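Cytochrome c2 iso-2 (Rhodospirillum centenum, PDB 1JDL) donates electrons through its covalently bound heme c to oxidized bacteriochlorophyll in photophosphorylation, and may also act in the respiratory chain. Local coordinates at residues E9-K14 with F100-E105; P31-V36 with A113-F118; A70-P75 with Q106-V111. One frame throughout, in Å; residues are numbered along the deposited sequence.

Contact 1. Residues E9-K14 with F100-E105; sequences EAVFKK and FKLPDE. With HEM (protoporphyrin IX containing Fe), chain B.
A carbonyl oxygen presses on an aromatic ring: K14 O lies over one face of the F100 phenyl group, 3.6 Å from F100 CZ, and the heme methyl CMC covers the same face. This is the edge of the heme crevice in the cytochrome c fold, where the end of the N-terminal helix 5-11 meets the loop that leads from the axial ligand M98 into helix 105-115. With CG anti to the backbone N (chi1 -178°), F100 throws its ring out along the heme rim, and CG sits 3.7 Å from HEM CMC while CE1 lies 3.7 Å from HEM CAB. The far end of the ring, CZ, meets K14 CB at 3.8 Å. Contact between the two segments is therefore small, because the heme edge shares the space between them.

K14 faces the ring with its backbone and CB alone. Its extended chain carries the ammonium away to a salt bridge between NZ and E107 OE2, a charge pair that links the residues just after helix 5-11 to helix 105-115. Deeper in, V11 and L102 cross at about a right angle, V11 CG1 touching L102 CD1 at 4.0 Å, and V11 packs on V111 as well. Here the N-terminal helix, the C-terminal helix and the heme come together. L102 places its CG anti to the backbone N (chi1 -169°), which sends the leucine inward to the covalently attached side of the porphyrin, where CD1 stands 3.4 Å from HEM CBB.

Contact 2. Residues P31-V36 with A113-F118; sequences PALTGV and AYLKQF. With HEM (protoporphyrin IX containing Fe), chain B.
L33 and L115 form the close-packed half of this contact, both buried, with L33 CB 4.2 Å from L115 CD2. L33 holds CG anti to its carbonyl carbon (chi1 -65°), and the branch CD1 extends to the porphyrin, 4.0 Å from HEM CHB, while L115 CD1 approaches the heme methyl CMB. The two leucines thus join the end of helix 105-115 to the heme on the side of the axial ligand H19, whose ND1 is hydrogen-bonded to P31 O.

Toward the surface the chemistry turns polar and the fit slackens. G35 N donates to F118 O over 3.0 Å, but the bond is bent, 131° at the hydrogen, and the donor stands above the carbonyl plane. A water bridges the next layer, donating to L33 O at 2.9 Å and to L115 O at 2.7 Å, so that a single water links the two carbonyls. T34 adds its methyl, CG2 lying 3.7 Å from F118 O, while OG1 bonds to G22. The F118 ring leads away from the loop and sets its CE2 over a face of Y114.

L33 to V36 is a type II beta turn with G35, at positive phi, in its third position; in this cytochrome c fold it joins the loop beside the H19 face of the heme to the residues that follow L115 of the C-terminal helix.

Contact 3. Residues A70-P75 with Q106-V111; sequences AYLPDP and QERKDV. With HEM (protoporphyrin IX containing Fe), chain B.
The heme crevice of the cytochrome c fold is walled on its M98 side by the turn that follows helix 65-71, and here that turn rests on the C-terminal helix 105-115. Y71 to D74 form a type I beta turn, from which L72, buried, faces the helix, with the partly exposed P73 next to it. L72 meets two residues of the helix. Its CD1 and V111 CG1 reach each other tip to tip at 3.8 Å, while L72 CB lies alongside the R108 chain, 3.8 Å from R108 CD, as the two side chains run past each other in opposite directions. Having CG anti to the carbonyl carbon (chi1 -70°), L72 can spread its two methyls between helix and cofactor, and CD2 comes to rest 3.8 Å from HEM C2B.

R108 works by its whole length. The methylene CD touches P73 CD at 3.6 Å, and a bend at chi3 (-76°) turns the guanidinium so that the edge of the proline ring lies over one face, offset toward its rim. NH1, which also touches P73, bonds to I69 O in the last turn of helix 65-71, with weak bonds from NE and NH2 to D104 O and P103 O. Were R108 replaced by an alanine, the methylenes and guanidinium would be gone, which is likely to open a gap beside P73 and L72 and cost I69 O this donor. Y71, for its part, meets the neighbouring pyrrole obliquely and brings its OH 3.5 Å from HEM C1A.

How the contacts relate
All three contacts border the heme and are partly buried. Contact 3 lies nearest the chain's centre, about 9 Å between centres, contact 2 about 10 Å and contact 1 about 12 Å; only contact 1 has an exposed touching residue, K14. Helix 105-115 supplies a segment to contacts 2 and 3, and contact 1 uses the loop leading into it. Contacts 1 and 3 share, besides the salt bridge, a probable backbone bond from L102 N to L72 O. Contact 2 meets contact 1 through packing of F12 on Y114, L115 and L33. Contact 1 works largely through the heme edge, contact 2 has a backbone bond and a bridging water, and contact 3 uses arginine methylenes against leucine and proline.

Contact 1. Residues E9-K14 with F100-E105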
loop_
_atom_site.group_PDB
_atom_site.type_symbol
_atom_site.label_atom_id
_atom_site.label_comp_id
_atom_site.label_asym_id
_atom_site.label_seq_id
_atom_site.Cartn_x
_atom_site.Cartn_y
_atom_site.Cartn_z
ATOM N N GLU A 9 11.502 -10.719 -0.324
ATOM C CA GLU A 9 11.644 -10.760 1.127
ATOM C C GLU A 9 12.777 -9.839 1.571
ATOM O O GLU A 9 12.724 -9.244 2.649
ATOM C CB GLU A 9 11.923 -12.192 1.595
ATOM C CG GLU A 9 12.031 -12.333 3.103
ATOM C CD GLU A 9 12.264 -13.767 3.541
ATOM O OE1 GLU A 9 12.350 -14.007 4.764
ATOM O OE2 GLU A 9 12.363 -14.654 2.665
ATOM N N ALA A 10 13.799 -9.727 0.729
ATOM C CA ALA A 10 14.944 -8.874 1.015
ATOM C C ALA A 10 14.546 -7.411 0.838
ATOM O O ALA A 10 14.946 -6.545 1.617
ATOM C CB ALA A 10 16.101 -9.221 0.081
ATOM N N VAL A 11 13.760 -7.139 -0.197
ATOM C CA VAL A 11 13.302 -5.782 -0.457
ATOM C C VAL A 11 12.403 -5.337 0.695
ATOM O O VAL A 11 12.406 -4.171 1.085
ATOM C CB VAL A 11 12.500 -5.698 -1.776
ATOM C CG1 VAL A 11 11.938 -4.296 -1.957
ATOM C CG2 VAL A 11 13.393 -6.055 -2.955
ATOM N N PHE A 12 11.644 -6.278 1.250
ATOM C CA PHE A 12 10.736 -5.955 2.342
ATOM C C PHE A 12 11.458 -5.404 3.568
ATOM O O PHE A 12 10.831 -4.833 4.461
ATOM C CB PHE A 12 9.916 -7.181 2.749
ATOM C CG PHE A 12 8.738 -6.850 3.614
ATOM C CD1 PHE A 12 7.603 -6.259 3.064
ATOM C CD2 PHE A 12 8.775 -7.076 4.986
ATOM C CE1 PHE A 12 6.527 -5.896 3.868
ATOM C CE2 PHE A 12 7.704 -6.716 5.798
ATOM C CZ PHE A 12 6.579 -6.124 5.236
ATOM N N LYS A 13 12.773 -5.589 3.628
ATOM C CA LYS A 13 13.533 -5.065 4.752
ATOM C C LYS A 13 13.359 -3.547 4.783
ATOM O O LYS A 13 13.426 -2.926 5.843
ATOM C CB LYS A 13 15.017 -5.419 4.611
ATOM C CG LYS A 13 15.307 -6.904 4.764
ATOM C CD LYS A 13 16.797 -7.189 4.639
ATOM C CE LYS A 13 17.097 -8.661 4.867
ATOM N NZ LYS A 13 18.551 -8.956 4.727
ATOM N N LYS A 14 13.126 -2.965 3.611
ATOM C CA LYS A 14 12.927 -1.523 3.484
ATOM C C LYS A 14 11.538 -1.096 3.953
ATOM O O LYS A 14 11.254 0.100 4.050
ATOM C CB LYS A 14 13.115 -1.082 2.032
ATOM C CG LYS A 14 14.524 -1.294 1.494
ATOM C CD LYS A 14 14.629 -0.813 0.059
ATOM C CE LYS A 14 16.046 -0.970 -0.469
ATOM N NZ LYS A 14 16.171 -0.410 -1.840
ATOM N N PHE A 100 7.646 7.414 2.213
ATOM C CA PHE A 100 8.654 6.490 1.719
ATOM C C PHE A 100 8.300 6.164 0.276
ATOM O O PHE A 100 7.121 6.047 -0.070
ATOM C CB PHE A 100 8.674 5.205 2.566
ATOM C CG PHE A 100 9.731 4.218 2.149
ATOM C CD1 PHE A 100 9.455 3.239 1.198
ATOM C CD2 PHE A 100 11.012 4.286 2.689
ATOM C CE1 PHE A 100 10.437 2.340 0.791
ATOM C CE2 PHE A 100 12.006 3.392 2.288
ATOM C CZ PHE A 100 11.715 2.416 1.335
ATOM N N LYS A 101 9.320 6.046 -0.566
ATOM C CA LYS A 101 9.127 5.726 -1.974
ATOM C C LYS A 101 10.060 4.590 -2.373
ATOM O O LYS A 101 11.166 4.464 -1.842
ATOM C CB LYS A 101 9.445 6.937 -2.858
ATOM C CG LYS A 101 8.613 8.183 -2.604
ATOM C CD LYS A 101 9.071 9.309 -3.527
ATOM C CE LYS A 101 8.286 10.589 -3.298
ATOM N NZ LYS A 101 8.791 11.702 -4.155
ATOM N N LEU A 102 9.606 3.769 -3.312
ATOM C CA LEU A 102 10.391 2.657 -3.828
ATOM C C LEU A 102 10.290 2.811 -5.345
ATOM O O LEU A 102 9.399 2.253 -5.977
ATOM C CB LEU A 102 9.783 1.319 -3.390
ATOM C CG LEU A 102 10.608 0.045 -3.614
ATOM C CD1 LEU A 102 9.746 -1.173 -3.306
ATOM C CD2 LEU A 102 11.102 -0.030 -5.050
ATOM N N PRO A 103 11.204 3.585 -5.947
ATOM C CA PRO A 103 11.203 3.817 -7.394
ATOM C C PRO A 103 11.549 2.651 -8.323
ATOM O O PRO A 103 10.927 2.494 -9.376
ATOM C CB PRO A 103 12.180 4.980 -7.549
ATOM C CG PRO A 103 13.167 4.719 -6.456
ATOM C CD PRO A 103 12.263 4.375 -5.294
ATOM N N ASP A 104 12.528 1.836 -7.943
ATOM C CA ASP A 104 12.958 0.725 -8.793
ATOM C C ASP A 104 11.853 -0.265 -9.151
ATOM O O ASP A 104 11.231 -0.866 -8.278
ATOM C CB ASP A 104 14.135 -0.008 -8.142
ATOM C CG ASP A 104 14.769 -1.027 -9.070
ATOM O OD1 ASP A 104 14.257 -2.162 -9.161
ATOM O OD2 ASP A 104 15.778 -0.686 -9.722
ATOM N N GLU A 105 11.626 -0.432 -10.452
ATOM C CA GLU A 105 10.591 -1.331 -10.956
ATOM C C GLU A 105 10.758 -2.784 -10.523
ATOM O O GLU A 105 9.784 -3.435 -10.135
ATOM C CB GLU A 105 10.536 -1.259 -12.485
ATOM C CG GLU A 105 9.402 -2.070 -13.092
ATOM C CD GLU A 105 9.283 -1.880 -14.590
ATOM O OE1 GLU A 105 10.224 -2.259 -15.319
ATOM O OE2 GLU A 105 8.245 -1.350 -15.036
HETATM C CHA HEM B . 0.453 2.493 4.006
HETATM C CHB HEM B . 3.094 -0.608 1.423
HETATM C CHC HEM B . 7.106 1.134 3.477
HETATM C CHD HEM B . 4.425 3.808 6.413
HETATM C C1A HEM B . 0.831 1.527 3.071
HETATM C C2A HEM B . -0.076 0.887 2.147
HETATM C C3A HEM B . 0.683 0.022 1.422
HETATM C C4A HEM B . 2.036 0.127 1.913
HETATM C CMA HEM B . 0.224 -0.857 0.269
HETATM C CAA HEM B . -1.601 1.053 2.138
HETATM C CBA HEM B . -2.174 0.012 3.098
HETATM C CGA HEM B . -3.687 0.117 3.312
HETATM O O1A HEM B . -4.352 0.928 2.637
HETATM O O2A HEM B . -4.213 -0.631 4.161
HETATM C C1B HEM B . 4.418 -0.413 1.788
HETATM C C2B HEM B . 5.537 -1.132 1.231
HETATM C C3B HEM B . 6.651 -0.464 1.655
HETATM C C4B HEM B . 6.231 0.452 2.645
HETATM C CMB HEM B . 5.433 -2.388 0.376
HETATM C CAB HEM B . 7.941 -0.380 1.089
HETATM C CBB HEM B . 8.448 -1.000 -0.201
HETATM C C1C HEM B . 6.732 2.047 4.420
HETATM C C2C HEM B . 7.643 2.765 5.287
HETATM C C3C HEM B . 6.882 3.627 5.981
HETATM C C4C HEM B . 5.502 3.266 5.730
HETATM C CMC HEM B . 9.154 2.553 5.393
HETATM C CAC HEM B . 7.255 4.799 6.677
HETATM C CBC HEM B . 8.638 5.335 7.029
HETATM C C1D HEM B . 3.103 3.629 6.073
HETATM C C2D HEM B . 2.009 4.339 6.693
HETATM C C3D HEM B . 0.888 4.037 5.972
HETATM C C4D HEM B . 1.320 3.113 4.918
HETATM C CMD HEM B . 2.090 5.303 7.880
HETATM C CAD HEM B . -0.505 4.644 6.162
HETATM C CBD HEM B . -0.587 5.861 5.234
HETATM C CGD HEM B . -1.857 6.671 5.395
HETATM O O1D HEM B . -1.979 7.705 4.702
HETATM O O2D HEM B . -2.734 6.289 6.201
HETATM N NA HEM B . 2.129 1.073 2.911
HETATM N NB HEM B . 4.843 0.557 2.671
HETATM N NC HEM B . 5.414 2.376 4.683
HETATM N ND HEM B . 2.686 2.870 4.991
HETATM FE FE HEM B . 3.782 1.747 3.786
#

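Contact 2. Residues P31-V36 with A113-F118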
loop_
_atom_site.group_PDB
_atom_site.type_symbol
_atom_site.label_atom_id
_atom_site.label_comp_id
_atom_site.label_asym_id
_atom_site.label_seq_id
_atom_site.Cartn_x
_atom_site.Cartn_y
_atom_site.Cartn_z
ATOM N N PRO A 31 0.063 0.199 8.741
ATOM C CA PRO A 31 -0.815 -0.954 8.965
ATOM C C PRO A 31 -0.205 -2.301 8.602
ATOM O O PRO A 31 0.685 -2.391 7.750
ATOM C CB PRO A 31 -2.039 -0.625 8.112
ATOM C CG PRO A 31 -1.450 0.152 6.970
ATOM C CD PRO A 31 -0.455 1.059 7.661
ATOM N N ALA A 32 -0.688 -3.356 9.252
ATOM C CA ALA A 32 -0.200 -4.700 8.967
ATOM C C ALA A 32 -0.498 -4.966 7.497
ATOM O O ALA A 32 -1.522 -4.520 6.978
ATOM C CB ALA A 32 -0.918 -5.724 9.852
ATOM N N LEU A 33 0.389 -5.685 6.819
ATOM C CA LEU A 33 0.178 -5.949 5.404
ATOM C C LEU A 33 -0.232 -7.375 5.076
ATOM O O LEU A 33 -0.283 -7.765 3.908
ATOM C CB LEU A 33 1.421 -5.544 4.605
ATOM C CG LEU A 33 1.703 -4.036 4.644
ATOM C CD1 LEU A 33 2.993 -3.740 3.887
ATOM C CD2 LEU A 33 0.536 -3.276 4.024
ATOM N N THR A 34 -0.530 -8.161 6.104
ATOM C CA THR A 34 -0.985 -9.522 5.862
ATOM C C THR A 34 -2.381 -9.400 5.246
ATOM O O THR A 34 -3.238 -8.688 5.774
ATOM C CB THR A 34 -1.077 -10.321 7.170
ATOM O OG1 THR A 34 0.203 -10.328 7.810
ATOM C CG2 THR A 34 -1.492 -11.757 6.887
ATOM N N GLY A 35 -2.593 -10.068 4.116
ATOM C CA GLY A 35 -3.886 -10.026 3.452
ATOM C C GLY A 35 -4.214 -8.708 2.770
ATOM O O GLY A 35 -5.384 -8.406 2.515
ATOM N N VAL A 36 -3.188 -7.923 2.459
ATOM C CA VAL A 36 -3.408 -6.631 1.814
ATOM C C VAL A 36 -3.809 -6.761 0.338
ATOM O O VAL A 36 -4.472 -5.883 -0.208
ATOM C CB VAL A 36 -2.150 -5.727 1.944
ATOM C CG1 VAL A 36 -0.993 -6.306 1.129
ATOM C CG2 VAL A 36 -2.478 -4.304 1.502
ATOM N N ALA A 113 5.521 -9.585 -5.155
ATOM C CA ALA A 113 5.480 -11.041 -5.269
ATOM C C ALA A 113 5.565 -11.639 -3.865
ATOM O O ALA A 113 4.948 -12.664 -3.569
ATOM C CB ALA A 113 6.644 -11.537 -6.130
ATOM N N TYR A 114 6.331 -10.985 -2.997
ATOM C CA TYR A 114 6.487 -11.432 -1.618
ATOM C C TYR A 114 5.175 -11.240 -0.849
ATOM O O TYR A 114 4.726 -12.133 -0.122
ATOM C CB TYR A 114 7.615 -10.640 -0.944
ATOM C CG TYR A 114 7.798 -10.941 0.525
ATOM C CD1 TYR A 114 8.226 -12.197 0.957
ATOM C CD2 TYR A 114 7.539 -9.969 1.486
ATOM C CE1 TYR A 114 8.390 -12.476 2.308
ATOM C CE2 TYR A 114 7.700 -10.237 2.842
ATOM C CZ TYR A 114 8.125 -11.491 3.246
ATOM O OH TYR A 114 8.287 -11.754 4.587
ATOM N N LEU A 115 4.554 -10.079 -1.026
ATOM C CA LEU A 115 3.302 -9.771 -0.344
ATOM C C LEU A 115 2.174 -10.707 -0.761
ATOM O O LEU A 115 1.278 -10.986 0.029
ATOM C CB LEU A 115 2.883 -8.325 -0.621
ATOM C CG LEU A 115 3.753 -7.247 0.026
ATOM C CD1 LEU A 115 3.321 -5.869 -0.460
ATOM C CD2 LEU A 115 3.643 -7.348 1.538
ATOM N N LYS A 116 2.218 -11.179 -2.002
ATOM C CA LYS A 116 1.183 -12.075 -2.512
ATOM C C LYS A 116 1.166 -13.404 -1.770
ATOM O O LYS A 116 0.154 -14.107 -1.767
ATOM C CB LYS A 116 1.384 -12.333 -4.007
ATOM C CG LYS A 116 1.129 -11.126 -4.892
ATOM C CD LYS A 116 1.250 -11.479 -6.372
ATOM C CE LYS A 116 0.043 -12.264 -6.875
ATOM N NZ LYS A 116 -0.141 -13.568 -6.179
ATOM N N GLN A 117 2.288 -13.745 -1.143
ATOM C CA GLN A 117 2.400 -14.994 -0.393
ATOM C C GLN A 117 1.587 -14.977 0.893
ATOM O O GLN A 117 1.327 -16.027 1.486
ATOM C CB GLN A 117 3.861 -15.269 -0.039
ATOM C CG GLN A 117 4.766 -15.522 -1.226
ATOM C CD GLN A 117 6.178 -15.857 -0.797
ATOM O OE1 GLN A 117 6.839 -15.062 -0.126
ATOM N NE2 GLN A 117 6.649 -17.040 -1.176
ATOM N N PHE A 118 1.190 -13.782 1.324
ATOM C CA PHE A 118 0.437 -13.625 2.563
ATOM C C PHE A 118 -1.031 -13.261 2.364
ATOM O O PHE A 118 -1.690 -12.791 3.294
ATOM C CB PHE A 118 1.116 -12.566 3.434
ATOM C CG PHE A 118 2.499 -12.944 3.876
ATOM C CD1 PHE A 118 2.696 -13.650 5.059
ATOM C CD2 PHE A 118 3.608 -12.595 3.109
ATOM C CE1 PHE A 118 3.980 -14.003 5.475
ATOM C CE2 PHE A 118 4.893 -12.942 3.513
ATOM C CZ PHE A 118 5.082 -13.647 4.699
HETATM C CHA HEM B . 0.453 2.493 4.006
HETATM C CHB HEM B . 3.094 -0.608 1.423
HETATM C CHC HEM B . 7.106 1.134 3.477
HETATM C CHD HEM B . 4.425 3.808 6.413
HETATM C C1A HEM B . 0.831 1.527 3.071
HETATM C C2A HEM B . -0.076 0.887 2.147
HETATM C C3A HEM B . 0.683 0.022 1.422
HETATM C C4A HEM B . 2.036 0.127 1.913
HETATM C CMA HEM B . 0.224 -0.857 0.269
HETATM C CAA HEM B . -1.601 1.053 2.138
HETATM C CBA HEM B . -2.174 0.012 3.098
HETATM C CGA HEM B . -3.687 0.117 3.312
HETATM O O1A HEM B . -4.352 0.928 2.637
HETATM O O2A HEM B . -4.213 -0.631 4.161
HETATM C C1B HEM B . 4.418 -0.413 1.788
HETATM C C2B HEM B . 5.537 -1.132 1.231
HETATM C C3B HEM B . 6.651 -0.464 1.655
HETATM C C4B HEM B . 6.231 0.452 2.645
HETATM C CMB HEM B . 5.433 -2.388 0.376
HETATM C CAB HEM B . 7.941 -0.380 1.089
HETATM C CBB HEM B . 8.448 -1.000 -0.201
HETATM C C1C HEM B . 6.732 2.047 4.420
HETATM C C2C HEM B . 7.643 2.765 5.287
HETATM C C3C HEM B . 6.882 3.627 5.981
HETATM C C4C HEM B . 5.502 3.266 5.730
HETATM C CMC HEM B . 9.154 2.553 5.393
HETATM C CAC HEM B . 7.255 4.799 6.677
HETATM C CBC HEM B . 8.638 5.335 7.029
HETATM C C1D HEM B . 3.103 3.629 6.073
HETATM C C2D HEM B . 2.009 4.339 6.693
HETATM C C3D HEM B . 0.888 4.037 5.972
HETATM C C4D HEM B . 1.320 3.113 4.918
HETATM C CMD HEM B . 2.090 5.303 7.880
HETATM C CAD HEM B . -0.505 4.644 6.162
HETATM C CBD HEM B . -0.587 5.861 5.234
HETATM C CGD HEM B . -1.857 6.671 5.395
HETATM O O1D HEM B . -1.979 7.705 4.702
HETATM O O2D HEM B . -2.734 6.289 6.201
HETATM N NA HEM B . 2.129 1.073 2.911
HETATM N NB HEM B . 4.843 0.557 2.671
HETATM N NC HEM B . 5.414 2.376 4.683
HETATM N ND HEM B . 2.686 2.870 4.991
HETATM FE FE HEM B . 3.782 1.747 3.786
HETATM O O HOH W 1 -0.394 -9.853 1.829
#

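Contact 3. Residues A70-P75 with Q106-V111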
loop_
_atom_site.group_PDB
_atom_site.type_symbol
_atom_site.label_atom_id
_atom_site.label_comp_id
_atom_site.label_asym_id
_atom_site.label_seq_id
_atom_site.Cartn_x
_atom_site.Cartn_y
_atom_site.Cartn_z
ATOM N N ALA A 70 2.075 0.449 -9.016
ATOM C CA ALA A 70 1.967 1.824 -9.499
ATOM C C ALA A 70 2.010 2.845 -8.369
ATOM O O ALA A 70 2.356 4.008 -8.579
ATOM C CB ALA A 70 0.681 1.995 -10.291
ATOM N N TYR A 71 1.651 2.395 -7.175
ATOM C CA TYR A 71 1.606 3.231 -5.976
ATOM C C TYR A 71 2.965 3.494 -5.326
ATOM O O TYR A 71 3.283 4.626 -4.970
ATOM C CB TYR A 71 0.677 2.548 -4.966
ATOM C CG TYR A 71 0.781 2.987 -3.516
ATOM C CD1 TYR A 71 0.166 4.156 -3.068
ATOM C CD2 TYR A 71 1.427 2.180 -2.579
ATOM C CE1 TYR A 71 0.179 4.504 -1.711
ATOM C CE2 TYR A 71 1.456 2.520 -1.229
ATOM C CZ TYR A 71 0.828 3.674 -0.802
ATOM O OH TYR A 71 0.823 3.977 0.538
ATOM N N LEU A 72 3.761 2.443 -5.182
ATOM C CA LEU A 72 5.056 2.533 -4.509
ATOM C C LEU A 72 6.076 3.600 -4.918
ATOM O O LEU A 72 6.801 4.108 -4.064
ATOM C CB LEU A 72 5.727 1.156 -4.503
ATOM C CG LEU A 72 5.051 0.127 -3.587
ATOM C CD1 LEU A 72 5.726 -1.221 -3.742
ATOM C CD2 LEU A 72 5.110 0.597 -2.136
ATOM N N PRO A 73 6.145 3.967 -6.209
ATOM C CA PRO A 73 7.138 4.990 -6.559
ATOM C C PRO A 73 6.831 6.398 -6.043
ATOM O O PRO A 73 7.731 7.226 -5.901
ATOM C CB PRO A 73 7.194 4.908 -8.087
ATOM C CG PRO A 73 5.818 4.468 -8.456
ATOM C CD PRO A 73 5.491 3.424 -7.412
ATOM N N ASP A 74 5.562 6.660 -5.748
ATOM C CA ASP A 74 5.131 7.963 -5.246
ATOM C C ASP A 74 3.712 7.788 -4.713
ATOM O O ASP A 74 2.738 7.998 -5.436
ATOM C CB ASP A 74 5.124 9.000 -6.378
ATOM C CG ASP A 74 4.994 10.426 -5.866
ATOM O OD1 ASP A 74 4.340 10.636 -4.823
ATOM O OD2 ASP A 74 5.537 11.344 -6.519
ATOM N N PRO A 75 3.578 7.389 -3.439
ATOM C CA PRO A 75 2.270 7.179 -2.812
ATOM C C PRO A 75 1.274 8.325 -2.996
ATOM O O PRO A 75 0.136 8.102 -3.415
ATOM C CB PRO A 75 2.632 6.939 -1.348
ATOM C CG PRO A 75 3.944 6.231 -1.456
ATOM C CD PRO A 75 4.666 7.053 -2.505
ATOM N N GLN A 106 11.982 -3.296 -10.591
ATOM C CA GLN A 106 12.236 -4.678 -10.205
ATOM C C GLN A 106 11.941 -4.893 -8.723
ATOM O O GLN A 106 11.277 -5.858 -8.354
ATOM C CB GLN A 106 13.687 -5.065 -10.503
ATOM C CG GLN A 106 13.987 -6.540 -10.274
ATOM C CD GLN A 106 13.092 -7.451 -11.096
ATOM O OE1 GLN A 106 12.999 -7.314 -12.317
ATOM N NE2 GLN A 106 12.429 -8.390 -10.429
ATOM N N GLU A 107 12.438 -3.997 -7.877
ATOM C CA GLU A 107 12.196 -4.120 -6.446
ATOM C C GLU A 107 10.703 -4.112 -6.156
ATOM O O GLU A 107 10.228 -4.856 -5.295
ATOM C CB GLU A 107 12.868 -2.983 -5.680
ATOM C CG GLU A 107 14.375 -3.106 -5.602
ATOM C CD GLU A 107 14.973 -2.119 -4.624
ATOM O OE1 GLU A 107 14.937 -0.904 -4.904
ATOM O OE2 GLU A 107 15.469 -2.560 -3.567
ATOM N N ARG A 108 9.969 -3.269 -6.873
ATOM C CA ARG A 108 8.526 -3.192 -6.687
ATOM C C ARG A 108 7.879 -4.516 -7.068
ATOM O O ARG A 108 7.040 -5.032 -6.334
ATOM C CB ARG A 108 7.931 -2.061 -7.529
ATOM C CG ARG A 108 8.054 -0.687 -6.890
ATOM C CD ARG A 108 7.438 0.374 -7.781
ATOM N NE ARG A 108 8.295 0.706 -8.914
ATOM C CZ ARG A 108 7.848 1.122 -10.095
ATOM N NH1 ARG A 108 6.546 1.250 -10.305
ATOM N NH2 ARG A 108 8.703 1.421 -11.065
ATOM N N LYS A 109 8.266 -5.068 -8.216
ATOM C CA LYS A 109 7.704 -6.344 -8.654
ATOM C C LYS A 109 7.989 -7.444 -7.637
ATOM O O LYS A 109 7.112 -8.247 -7.312
ATOM C CB LYS A 109 8.291 -6.766 -10.006
ATOM C CG LYS A 109 7.912 -5.886 -11.178
ATOM C CD LYS A 109 8.460 -6.480 -12.467
ATOM C CE LYS A 109 8.097 -5.640 -13.677
ATOM N NZ LYS A 109 8.610 -6.262 -14.929
ATOM N N ASP A 110 9.220 -7.475 -7.134
ATOM C CA ASP A 110 9.625 -8.494 -6.175
ATOM C C ASP A 110 8.945 -8.371 -4.819
ATOM O O ASP A 110 8.512 -9.371 -4.247
ATOM C CB ASP A 110 11.144 -8.478 -5.972
ATOM C CG ASP A 110 11.909 -8.839 -7.233
ATOM O OD1 ASP A 110 11.395 -9.650 -8.033
ATOM O OD2 ASP A 110 13.033 -8.323 -7.415
ATOM N N VAL A 111 8.851 -7.156 -4.293
ATOM C CA VAL A 111 8.221 -6.997 -2.993
ATOM C C VAL A 111 6.736 -7.355 -3.083
ATOM O O VAL A 111 6.167 -7.909 -2.143
ATOM C CB VAL A 111 8.428 -5.563 -2.432
ATOM C CG1 VAL A 111 7.521 -4.569 -3.131
ATOM C CG2 VAL A 111 8.198 -5.571 -0.921
HETATM C CHA HEM B . 0.453 2.493 4.006
HETATM C CHB HEM B . 3.094 -0.608 1.423
HETATM C CHC HEM B . 7.106 1.134 3.477
HETATM C CHD HEM B . 4.425 3.808 6.413
HETATM C C1A HEM B . 0.831 1.527 3.071
HETATM C C2A HEM B . -0.076 0.887 2.147
HETATM C C3A HEM B . 0.683 0.022 1.422
HETATM C C4A HEM B . 2.036 0.127 1.913
HETATM C CMA HEM B . 0.224 -0.857 0.269
HETATM C CAA HEM B . -1.601 1.053 2.138
HETATM C CBA HEM B . -2.174 0.012 3.098
HETATM C CGA HEM B . -3.687 0.117 3.312
HETATM O O1A HEM B . -4.352 0.928 2.637
HETATM O O2A HEM B . -4.213 -0.631 4.161
HETATM C C1B HEM B . 4.418 -0.413 1.788
HETATM C C2B HEM B . 5.537 -1.132 1.231
HETATM C C3B HEM B . 6.651 -0.464 1.655
HETATM C C4B HEM B . 6.231 0.452 2.645
HETATM C CMB HEM B . 5.433 -2.388 0.376
HETATM C CAB HEM B . 7.941 -0.380 1.089
HETATM C CBB HEM B . 8.448 -1.000 -0.201
HETATM C C1C HEM B . 6.732 2.047 4.420
HETATM C C2C HEM B . 7.643 2.765 5.287
HETATM C C3C HEM B . 6.882 3.627 5.981
HETATM C C4C HEM B . 5.502 3.266 5.730
HETATM C CMC HEM B . 9.154 2.553 5.393
HETATM C CAC HEM B . 7.255 4.799 6.677
HETATM C CBC HEM B . 8.638 5.335 7.029
HETATM C C1D HEM B . 3.103 3.629 6.073
HETATM C C2D HEM B . 2.009 4.339 6.693
HETATM C C3D HEM B . 0.888 4.037 5.972
HETATM C C4D HEM B . 1.320 3.113 4.918
HETATM C CMD HEM B . 2.090 5.303 7.880
HETATM C CAD HEM B . -0.505 4.644 6.162
HETATM C CBD HEM B . -0.587 5.861 5.234
HETATM C CGD HEM B . -1.857 6.671 5.395
HETATM O O1D HEM B . -1.979 7.705 4.702
HETATM O O2D HEM B . -2.734 6.289 6.201
HETATM N NA HEM B . 2.129 1.073 2.911
HETATM N NB HEM B . 4.843 0.557 2.671
HETATM N NC HEM B . 5.414 2.376 4.683
HETATM N ND HEM B . 2.686 2.870 4.991
HETATM FE FE HEM B . 3.782 1.747 3.786
#